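Local coordinates for protein mannitol dehydrogenase (Helicobacter pylori, PDB 3TWO) that probably catalyses, as a zinc-dependent cinnamyl-alcohol dehydrogenase, the NADP(H)-linked interconversion of cinnamyl alcohols and the corresponding aldehydes, at residues M1-G7 against H20-A26; W53-I57 against Y116-D120; E153-L158 against I311-L317. All blocks are in the same frame, centred on the assembly; numbering follows the deposited sequence.

Contact 1: M1-G7 against H20-A26; sequences MRVQSKG and HDFSRHA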
loop_
_atom_site.group_PDB
_atom_site.type_symbol
_atom_site.label_atom_id
_atom_site.label_comp_id
_atom_site.label_asym_id
_atom_site.label_seq_id
_atom_site.Cartn_x
_atom_site.Cartn_y
_atom_site.Cartn_z
ATOM N N MET B 1 -28.806 -37.056 12.049
ATOM C CA MET B 1 -28.952 -36.565 13.458
ATOM C C MET B 1 -27.927 -35.443 13.739
ATOM O O MET B 1 -26.743 -35.598 13.431
ATOM C CB MET B 1 -28.786 -37.701 14.471
ATOM C CG MET B 1 -29.971 -38.693 14.543
ATOM S SD MET B 1 -31.635 -37.990 14.237
ATOM C CE MET B 1 -32.078 -38.567 12.564
ATOM N N ARG B 2 -28.395 -34.324 14.295
ATOM C CA ARG B 2 -27.511 -33.223 14.688
ATOM C C ARG B 2 -26.512 -33.702 15.723
ATOM O O ARG B 2 -26.799 -34.580 16.498
ATOM C CB ARG B 2 -28.339 -32.037 15.203
ATOM C CG ARG B 2 -29.251 -31.402 14.105
ATOM C CD ARG B 2 -29.980 -30.114 14.534
ATOM N NE ARG B 2 -29.050 -29.083 14.999
ATOM C CZ ARG B 2 -28.358 -28.268 14.222
ATOM N NH1 ARG B 2 -28.477 -28.345 12.919
ATOM N NH2 ARG B 2 -27.520 -27.386 14.749
ATOM N N VAL B 3 -25.316 -33.141 15.722
ATOM C CA VAL B 3 -24.290 -33.531 16.687
ATOM C C VAL B 3 -24.470 -32.652 17.927
ATOM O O VAL B 3 -24.577 -31.423 17.798
ATOM C CB VAL B 3 -22.856 -33.319 16.045
ATOM C CG1 VAL B 3 -21.734 -33.440 17.075
ATOM C CG2 VAL B 3 -22.637 -34.283 14.858
ATOM N N GLN B 4 -24.535 -33.259 19.111
ATOM C CA GLN B 4 -24.629 -32.501 20.363
ATOM C C GLN B 4 -23.248 -31.986 20.774
ATOM O O GLN B 4 -22.229 -32.666 20.595
ATOM C CB GLN B 4 -25.250 -33.333 21.484
ATOM C CG GLN B 4 -26.697 -33.762 21.172
ATOM C CD GLN B 4 -27.564 -32.568 20.780
ATOM O OE1 GLN B 4 -28.250 -32.596 19.768
ATOM N NE2 GLN B 4 -27.515 -31.510 21.567
ATOM N N SER B 5 -23.190 -30.767 21.277
ATOM C CA SER B 5 -21.899 -30.209 21.602
ATOM C C SER B 5 -21.920 -29.420 22.868
ATOM O O SER B 5 -22.979 -29.062 23.356
ATOM C CB SER B 5 -21.394 -29.287 20.483
ATOM O OG SER B 5 -21.450 -29.904 19.228
ATOM N N LYS B 6 -20.717 -29.092 23.366
ATOM C CA LYS B 6 -20.603 -28.107 24.423
ATOM C C LYS B 6 -19.363 -27.252 24.312
ATOM O O LYS B 6 -18.384 -27.632 23.699
ATOM C CB LYS B 6 -20.747 -28.738 25.807
ATOM C CG LYS B 6 -20.052 -30.064 25.959
ATOM C CD LYS B 6 -20.423 -30.664 27.299
ATOM C CE LYS B 6 -19.794 -32.016 27.505
ATOM N NZ LYS B 6 -19.394 -32.079 28.942
ATOM N N GLY B 7 -19.417 -26.097 24.941
ATOM C CA GLY B 7 -18.334 -25.145 24.834
ATOM C C GLY B 7 -18.490 -23.960 25.748
ATOM O O GLY B 7 -19.266 -23.973 26.688
ATOM N N HIS B 20 -21.815 -23.671 27.676
ATOM C CA HIS B 20 -23.003 -23.536 26.858
ATOM C C HIS B 20 -23.174 -24.858 26.130
ATOM O O HIS B 20 -22.216 -25.356 25.488
ATOM C CB HIS B 20 -22.778 -22.372 25.879
ATOM C CG HIS B 20 -23.902 -22.129 24.918
ATOM N ND1 HIS B 20 -25.199 -21.878 25.326
ATOM C CD2 HIS B 20 -23.914 -22.046 23.560
ATOM C CE1 HIS B 20 -25.970 -21.691 24.264
ATOM N NE2 HIS B 20 -25.210 -21.778 23.179
ATOM N N ASP B 21 -24.371 -25.436 26.262
ATOM C CA ASP B 21 -24.790 -26.577 25.474
ATOM C C ASP B 21 -25.374 -26.110 24.178
ATOM O O ASP B 21 -26.149 -25.159 24.156
ATOM C CB ASP B 21 -25.905 -27.359 26.206
ATOM C CG ASP B 21 -25.429 -27.936 27.535
ATOM O OD1 ASP B 21 -24.263 -28.416 27.621
ATOM O OD2 ASP B 21 -26.229 -27.898 28.495
ATOM N N PHE B 22 -25.030 -26.809 23.093
ATOM C CA PHE B 22 -25.560 -26.494 21.765
ATOM C C PHE B 22 -25.485 -27.708 20.878
ATOM O O PHE B 22 -25.166 -28.795 21.342
ATOM C CB PHE B 22 -24.838 -25.290 21.104
ATOM C CG PHE B 22 -23.398 -25.529 20.772
ATOM C CD1 PHE B 22 -22.995 -25.667 19.446
ATOM C CD2 PHE B 22 -22.429 -25.620 21.785
ATOM C CE1 PHE B 22 -21.604 -25.839 19.110
ATOM C CE2 PHE B 22 -21.067 -25.812 21.480
ATOM C CZ PHE B 22 -20.632 -25.884 20.136
ATOM N N SER B 23 -25.821 -27.522 19.607
ATOM C CA SER B 23 -25.739 -28.596 18.649
ATOM C C SER B 23 -25.186 -28.058 17.320
ATOM O O SER B 23 -25.285 -26.850 17.003
ATOM C CB SER B 23 -27.120 -29.286 18.479
ATOM O OG SER B 23 -27.962 -28.449 17.704
ATOM N N ARG B 24 -24.581 -28.948 16.554
ATOM C CA ARG B 24 -24.069 -28.584 15.219
ATOM C C ARG B 24 -24.799 -29.403 14.159
ATOM O O ARG B 24 -25.433 -30.408 14.482
ATOM C CB ARG B 24 -22.586 -28.908 15.143
ATOM C CG ARG B 24 -21.719 -28.172 16.145
ATOM C CD ARG B 24 -20.273 -28.667 16.066
ATOM N NE ARG B 24 -19.324 -27.893 16.886
ATOM C CZ ARG B 24 -18.861 -26.651 16.639
ATOM N NH1 ARG B 24 -19.316 -25.927 15.601
ATOM N NH2 ARG B 24 -17.920 -26.126 17.447
ATOM N N HIS B 25 -24.682 -28.994 12.889
ATOM C CA HIS B 25 -25.225 -29.797 11.783
ATOM C C HIS B 25 -24.734 -31.276 11.769
ATOM O O HIS B 25 -23.604 -31.594 12.177
ATOM C CB HIS B 25 -24.972 -29.121 10.413
ATOM C CG HIS B 25 -23.543 -29.147 9.953
ATOM N ND1 HIS B 25 -22.732 -28.017 9.971
ATOM C CD2 HIS B 25 -22.808 -30.128 9.366
ATOM C CE1 HIS B 25 -21.555 -28.316 9.437
ATOM N NE2 HIS B 25 -21.578 -29.582 9.055
ATOM N N ALA B 26 -25.617 -32.150 11.293
ATOM C CA ALA B 26 -25.334 -33.573 11.080
ATOM C C ALA B 26 -24.093 -33.727 10.198
ATOM O O ALA B 26 -23.759 -32.840 9.395
ATOM C CB ALA B 26 -26.561 -34.254 10.406
#
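Ser23 OG is gripped by two nitrogens of one guanidinium group: Arg2 NE donates to it over 3.0 Å and Arg2 NH2 over 3.2 Å. Both reach the hydroxyl oxygen side-on, and Ser23 OG lies within 5° of the guanidinium plane. Arg2 gets there by bending at its third torsion (chi3 56°), which turns the planar group toward Ser23. One face of that group then lies over Arg24 O, 3.6 Å from the plane, while the same carbonyl oxygen accepts Val3 N at 3.0 Å. Arg2 NH1 carries a long, weak ion pair with Glu126.

Behind this clamp runs a regular antiparallel pairing. Val3 with Arg24, Ser5 with Phe22 and Gly7 with His20 are the hydrogen-bonded pairs, each joined by two backbone bonds; Gln4 with Ser23 and Lys6 with Asp21 are the non-hydrogen-bonded pairs between them. On the face bearing Ser5, Phe22 and Arg24, the Phe22 ring swings across its partner strand, its CG lying between the backbone N and the carbonyl carbon (chi1 66°). Ser5 CB sits over the ring, 3.6 Å from the Phe22 centroid, in a CH-pi contact, and Gly7 N approaches the ring edge. Next along the same face is Arg24: Phe22 CE1 lies over the centre of its guanidinium, 3.7 Å above the plane. Ser5 OG rests against Arg24 CG and is hydrogen-bonded to Asn135, while Arg24 NH1 and NH2 bond to Met129 O and Ser133 OG.

Strands 3-9 and 18-24 thus form a beta hairpin at the margin of the catalytic domain, held through Asn134 and Asn135 to the start of strand 135-139, with Val3 also packing on Leu33 of strand 31-40.

Contact 2: W53-I57 against Y116-D120; sequences WKEGI and YDCLD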
loop_
_atom_site.group_PDB
_atom_site.type_symbol
_atom_site.label_atom_id
_atom_site.label_comp_id
_atom_site.label_asym_id
_atom_site.label_seq_id
_atom_site.Cartn_x
_atom_site.Cartn_y
_atom_site.Cartn_z
ATOM N N TRP B 53 -14.866 -4.887 15.883
ATOM C CA TRP B 53 -14.788 -4.711 14.431
ATOM C C TRP B 53 -16.147 -4.377 13.834
ATOM O O TRP B 53 -16.240 -3.650 12.877
ATOM C CB TRP B 53 -14.337 -5.986 13.781
ATOM C CG TRP B 53 -12.920 -6.391 14.068
ATOM C CD1 TRP B 53 -11.870 -5.583 14.461
ATOM C CD2 TRP B 53 -12.402 -7.708 13.934
ATOM N NE1 TRP B 53 -10.696 -6.353 14.596
ATOM C CE2 TRP B 53 -10.995 -7.656 14.261
ATOM C CE3 TRP B 53 -12.970 -8.935 13.571
ATOM C CZ2 TRP B 53 -10.167 -8.804 14.245
ATOM C CZ3 TRP B 53 -12.116 -10.100 13.535
ATOM C CH2 TRP B 53 -10.728 -9.997 13.865
ATOM N N LYS B 54 -17.171 -5.016 14.391
ATOM C CA LYS B 54 -18.533 -4.929 13.962
ATOM C C LYS B 54 -19.411 -5.529 15.100
ATOM O O LYS B 54 -18.909 -6.065 16.080
ATOM C CB LYS B 54 -18.727 -5.751 12.669
ATOM C CG LYS B 54 -18.453 -7.251 12.871
ATOM C CD LYS B 54 -18.669 -8.049 11.583
ATOM C CE LYS B 54 -18.428 -9.495 11.880
ATOM N NZ LYS B 54 -17.434 -10.026 10.912
ATOM N N GLU B 55 -20.710 -5.462 14.903
ATOM C CA GLU B 55 -21.664 -6.025 15.779
ATOM C C GLU B 55 -21.577 -7.549 15.706
ATOM O O GLU B 55 -21.699 -8.120 14.634
ATOM C CB GLU B 55 -23.016 -5.551 15.295
ATOM C CG GLU B 55 -23.322 -4.146 15.713
ATOM C CD GLU B 55 -23.722 -4.127 17.162
ATOM O OE1 GLU B 55 -22.853 -3.888 18.037
ATOM O OE2 GLU B 55 -24.918 -4.409 17.433
ATOM N N GLY B 56 -21.386 -8.217 16.836
ATOM C CA GLY B 56 -21.208 -9.668 16.788
ATOM C C GLY B 56 -22.500 -10.459 16.728
ATOM O O GLY B 56 -23.584 -9.978 17.051
ATOM N N ILE B 57 -22.379 -11.711 16.319
ATOM C CA ILE B 57 -23.495 -12.665 16.406
ATOM C C ILE B 57 -23.348 -13.420 17.742
ATOM O O ILE B 57 -22.367 -14.167 17.915
ATOM C CB ILE B 57 -23.505 -13.631 15.149
ATOM C CG1 ILE B 57 -23.662 -12.831 13.839
ATOM C CG2 ILE B 57 -24.665 -14.705 15.278
ATOM C CD1 ILE B 57 -22.962 -13.507 12.589
ATOM N N TYR B 116 -16.358 -18.995 13.428
ATOM C CA TYR B 116 -17.300 -18.403 14.392
ATOM C C TYR B 116 -17.670 -16.968 14.013
ATOM O O TYR B 116 -17.056 -16.382 13.123
ATOM C CB TYR B 116 -16.739 -18.453 15.820
ATOM C CG TYR B 116 -15.479 -17.629 15.946
ATOM C CD1 TYR B 116 -15.540 -16.245 16.170
ATOM C CD2 TYR B 116 -14.217 -18.218 15.802
ATOM C CE1 TYR B 116 -14.370 -15.483 16.262
ATOM C CE2 TYR B 116 -13.038 -17.450 15.889
ATOM C CZ TYR B 116 -13.125 -16.104 16.121
ATOM O OH TYR B 116 -11.962 -15.370 16.232
ATOM N N ASP B 117 -18.679 -16.412 14.699
ATOM C CA ASP B 117 -19.149 -15.074 14.368
ATOM C C ASP B 117 -19.472 -14.979 12.851
ATOM O O ASP B 117 -18.997 -14.059 12.177
ATOM C CB ASP B 117 -18.091 -14.001 14.744
ATOM C CG ASP B 117 -18.698 -12.627 14.879
ATOM O OD1 ASP B 117 -19.947 -12.540 14.858
ATOM O OD2 ASP B 117 -17.967 -11.642 15.039
ATOM N N CYS B 118 -20.245 -15.920 12.324
ATOM C CA CYS B 118 -20.495 -15.938 10.885
ATOM C C CYS B 118 -21.603 -16.949 10.633
ATOM O O CYS B 118 -21.559 -18.064 11.162
ATOM C CB CYS B 118 -19.208 -16.329 10.121
ATOM S SG CYS B 118 -19.288 -16.292 8.259
ATOM N N LEU B 119 -22.594 -16.549 9.847
ATOM C CA LEU B 119 -23.723 -17.388 9.450
ATOM C C LEU B 119 -23.215 -18.419 8.437
ATOM O O LEU B 119 -22.336 -18.124 7.611
ATOM C CB LEU B 119 -24.816 -16.468 8.869
ATOM C CG LEU B 119 -25.444 -15.388 9.781
ATOM C CD1 LEU B 119 -26.676 -14.742 9.044
ATOM C CD2 LEU B 119 -25.948 -15.918 11.197
ATOM N N ASP B 120 -23.680 -19.650 8.567
ATOM C CA ASP B 120 -23.233 -20.754 7.730
ATOM C C ASP B 120 -24.242 -20.926 6.591
ATOM O O ASP B 120 -25.184 -21.701 6.730
ATOM C CB ASP B 120 -23.192 -22.058 8.561
ATOM C CG ASP B 120 -22.679 -23.277 7.748
ATOM O OD1 ASP B 120 -22.465 -23.178 6.508
ATOM O OD2 ASP B 120 -22.463 -24.346 8.343
#
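Two surface loops of the GroES-like catalytic domain meet here: segment 53-57 follows helix 43-49, and segment 116-120 ends in a short, weakly bonded strand at 119-120. Asp117 and Ile57 carry the contact between them. Asp117 OD1 accepts the backbone N-H of Ile57 at 3.0 Å in a nearly straight bond, 169° at the hydrogen, which reaches the oxygen on its syn side but 28° out of the carboxylate plane. Gly56 CA packs close to the same oxygen. With CG turned away from its own backbone nitrogen (chi1 -160°), Asp117 extends its carboxylate across to the facing loop. Its backbone has positive phi and psi, a left-handed conformation that turns the chain at this point.

The second oxygen faces Lys54, whose side chain comes from the opposite direction. Lys54 CE lies 3.8 Å from Asp117 OD2, whereas the charged nitrogen, Lys54 NZ, stays 4.5 Å from that oxygen, too far for a salt bridge. The lysine may add a diffuse attraction, but the directed bond belongs to Ile57 N. Asp117 also touches Ser48 of helix 43-49 and Met60.

The functional neighbours lie at the first residue of each segment. Trp53 touches NADPH, bonds through NE1 to Leu266 O and meets Phe278 of the second subunit edge-to-face. Tyr116 packs its ring against His64, a ligand of the zinc ion that Cys42 and Cys160 also bind.

Beyond the carboxylate, the contact turns apolar. The Ile57 side chain runs over the backbone of the opposing loop, placing CD1 3.6 Å from Cys118 N, and the same methyl meets Leu119 CD2 at 4.1 Å.

Contact 3: E153-L158 against I311-L317; sequences EKVAPL and IYPEIDL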
loop_
_atom_site.group_PDB
_atom_site.type_symbol
_atom_site.label_atom_id
_atom_site.label_comp_id
_atom_site.label_asym_id
_atom_site.label_seq_id
_atom_site.Cartn_x
_atom_site.Cartn_y
_atom_site.Cartn_z
ATOM N N GLU B 153 -0.832 -29.811 21.394
ATOM C CA GLU B 153 -1.027 -28.526 22.085
ATOM C C GLU B 153 -0.243 -27.387 21.376
ATOM O O GLU B 153 -0.734 -26.259 21.311
ATOM C CB GLU B 153 -0.709 -28.647 23.594
ATOM C CG GLU B 153 0.776 -28.542 24.097
ATOM C CD GLU B 153 1.612 -29.765 23.791
ATOM O OE1 GLU B 153 1.085 -30.767 23.280
ATOM O OE2 GLU B 153 2.836 -29.721 24.049
ATOM N N LYS B 154 0.925 -27.706 20.800
ATOM C CA LYS B 154 1.718 -26.705 20.056
ATOM C C LYS B 154 1.259 -26.511 18.598
ATOM O O LYS B 154 1.515 -25.429 17.979
ATOM C CB LYS B 154 3.184 -27.120 20.053
ATOM C CG LYS B 154 3.888 -26.729 21.352
ATOM C CD LYS B 154 5.280 -27.235 21.328
ATOM C CE LYS B 154 5.914 -27.071 22.693
ATOM N NZ LYS B 154 7.345 -27.395 22.507
ATOM N N VAL B 155 0.588 -27.542 18.056
ATOM C CA VAL B 155 0.121 -27.533 16.687
ATOM C C VAL B 155 -1.038 -26.544 16.534
ATOM O O VAL B 155 -1.106 -25.854 15.522
ATOM C CB VAL B 155 -0.320 -28.954 16.212
ATOM C CG1 VAL B 155 -1.125 -28.903 14.880
ATOM C CG2 VAL B 155 0.903 -29.866 16.060
ATOM N N ALA B 156 -1.937 -26.485 17.518
ATOM C CA ALA B 156 -3.200 -25.756 17.382
ATOM C C ALA B 156 -3.037 -24.303 16.882
ATOM O O ALA B 156 -3.753 -23.881 15.964
ATOM C CB ALA B 156 -4.067 -25.851 18.735
ATOM N N PRO B 157 -2.092 -23.530 17.452
ATOM C CA PRO B 157 -2.036 -22.129 16.963
ATOM C C PRO B 157 -1.378 -22.011 15.605
ATOM O O PRO B 157 -1.459 -20.942 15.003
ATOM C CB PRO B 157 -1.199 -21.373 18.035
ATOM C CG PRO B 157 -1.257 -22.254 19.303
ATOM C CD PRO B 157 -1.347 -23.707 18.720
ATOM N N LEU B 158 -0.746 -23.081 15.100
ATOM C CA LEU B 158 -0.287 -23.033 13.717
ATOM C C LEU B 158 -1.466 -22.759 12.818
ATOM O O LEU B 158 -1.284 -22.127 11.775
ATOM C CB LEU B 158 0.365 -24.345 13.257
ATOM C CG LEU B 158 1.557 -24.799 14.023
ATOM C CD1 LEU B 158 1.942 -26.289 13.620
ATOM C CD2 LEU B 158 2.675 -23.817 13.848
ATOM N N ILE B 311 9.278 -25.926 14.303
ATOM C CA ILE B 311 8.975 -24.543 14.533
ATOM C C ILE B 311 7.545 -24.465 15.102
ATOM O O ILE B 311 6.559 -24.663 14.378
ATOM C CB ILE B 311 9.018 -23.790 13.208
ATOM C CG1 ILE B 311 10.423 -23.870 12.621
ATOM C CG2 ILE B 311 8.632 -22.324 13.394
ATOM C CD1 ILE B 311 10.566 -23.263 11.164
ATOM N N TYR B 312 7.447 -24.209 16.409
ATOM C CA TYR B 312 6.197 -24.173 17.099
ATOM C C TYR B 312 6.000 -22.896 17.911
ATOM O O TYR B 312 6.973 -22.305 18.401
ATOM C CB TYR B 312 6.117 -25.350 18.046
ATOM C CG TYR B 312 6.021 -26.690 17.369
ATOM C CD1 TYR B 312 7.102 -27.603 17.397
ATOM C CD2 TYR B 312 4.856 -27.056 16.703
ATOM C CE1 TYR B 312 6.992 -28.898 16.784
ATOM C CE2 TYR B 312 4.738 -28.312 16.118
ATOM C CZ TYR B 312 5.798 -29.218 16.167
ATOM O OH TYR B 312 5.602 -30.423 15.558
ATOM N N PRO B 313 4.722 -22.450 18.047
ATOM C CA PRO B 313 4.413 -21.374 19.028
ATOM C C PRO B 313 4.839 -21.715 20.447
ATOM O O PRO B 313 4.889 -22.908 20.881
ATOM C CB PRO B 313 2.879 -21.273 18.992
ATOM C CG PRO B 313 2.425 -22.640 18.418
ATOM C CD PRO B 313 3.504 -22.981 17.392
ATOM N N GLU B 314 5.162 -20.662 21.158
ATOM C CA GLU B 314 5.380 -20.658 22.599
ATOM C C GLU B 314 3.975 -20.589 23.210
ATOM O O GLU B 314 3.222 -19.626 22.975
ATOM C CB GLU B 314 6.100 -19.362 22.960
ATOM C CG GLU B 314 7.435 -19.192 22.312
ATOM C CD GLU B 314 8.365 -20.211 22.860
ATOM O OE1 GLU B 314 8.449 -20.258 24.117
ATOM O OE2 GLU B 314 8.963 -20.985 22.066
ATOM N N ILE B 315 3.609 -21.591 23.979
ATOM C CA ILE B 315 2.230 -21.648 24.465
ATOM C C ILE B 315 2.217 -21.811 25.954
ATOM O O ILE B 315 3.191 -22.302 26.548
ATOM C CB ILE B 315 1.404 -22.795 23.827
ATOM C CG1 ILE B 315 1.997 -24.152 24.243
ATOM C CG2 ILE B 315 1.496 -22.717 22.307
ATOM C CD1 ILE B 315 1.033 -24.996 24.930
ATOM N N ASP B 316 1.099 -21.376 26.536
ATOM C CA ASP B 316 0.775 -21.618 27.917
ATOM C C ASP B 316 -0.594 -22.306 27.973
ATOM O O ASP B 316 -1.577 -21.720 27.552
ATOM C CB ASP B 316 0.709 -20.272 28.663
ATOM C CG ASP B 316 2.095 -19.650 28.883
ATOM O OD1 ASP B 316 2.356 -18.513 28.373
ATOM O OD2 ASP B 316 2.964 -20.294 29.550
ATOM N N LEU B 317 -0.628 -23.503 28.540
ATOM C CA LEU B 317 -1.822 -24.326 28.653
ATOM C C LEU B 317 -2.734 -23.873 29.767
ATOM O O LEU B 317 -2.321 -23.812 30.893
ATOM C CB LEU B 317 -1.454 -25.768 29.052
ATOM C CG LEU B 317 -1.092 -26.724 27.941
ATOM C CD1 LEU B 317 -0.823 -28.154 28.558
ATOM C CD2 LEU B 317 -2.216 -26.749 26.909
#
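Glu153 opens the contact with the aliphatic part of its side chain: CG touches Ile315 CD1 at 3.7 Å, the two side chains crossing at about a right angle, and CB meets Leu317 CD2 at 4.1 Å. A first torsion of 83°, with CG between the backbone N and the carbonyl carbon, is what brings CG to that isoleucine methyl.

Lys154 comes next, stretched out beyond CG across the Tyr312 side chain. Lys154 CB lies 3.7 Å from Tyr312 CD2, approaching the ring obliquely, and CD passes close to Tyr312 CB, so the lysine contributes its hydrocarbon length. The carbonyl oxygen of Lys154 abuts the ring of Pro313, with O to Pro313 CG only 3.0 Å, a tight fit. Val155 lies side by side with Tyr312, its CG2 4.1 Å from Tyr312 CE2.

Pro157 then sets ring against ring: its CG is 3.8 Å from Pro313 CG, and it also reaches Ile315 CG2. Leu158, at the start of helix 158-171, closes the row by bringing CD2 to Pro313 CD at 3.7 Å.

Outside the pair, Tyr312 O accepts a hydrogen bond from Lys194 of helix 187-198, Pro313 packs on Met191 of that helix, and Leu158 reaches Met302 of helix 296-308. Strand 315-318 runs parallel to strand 338-342 in the catalytic-domain sheet. The contact lies where, as in medium-chain alcohol dehydrogenases, the chain crosses between the catalytic and Rossmann domains: the returning chain passes against the helical connection that leads out, just ahead of the zinc ligand Cys160.

Contact 3 is the buried one of the three, contact 2 lies on the surface, and contact 1 is partly buried; they share no strand or helix. Their chemistry follows their place: paired backbones and one arginine clamp in the hairpin of 1-7 and 20-26, a single carboxylate-to-amide bond between the loops 53-57 and 116-120, and almost wholly apolar packing of prolines, aliphatic chains and a tyrosine between 153-158 and 311-317. Contacts 1 and 2 touch, His25 ND1 lying 4.0 Å from Asp120 OD2, and sit on the same side of the chain's centre. Contact 3 lies across that centre from contact 2, their nearest atoms about 11 Å apart.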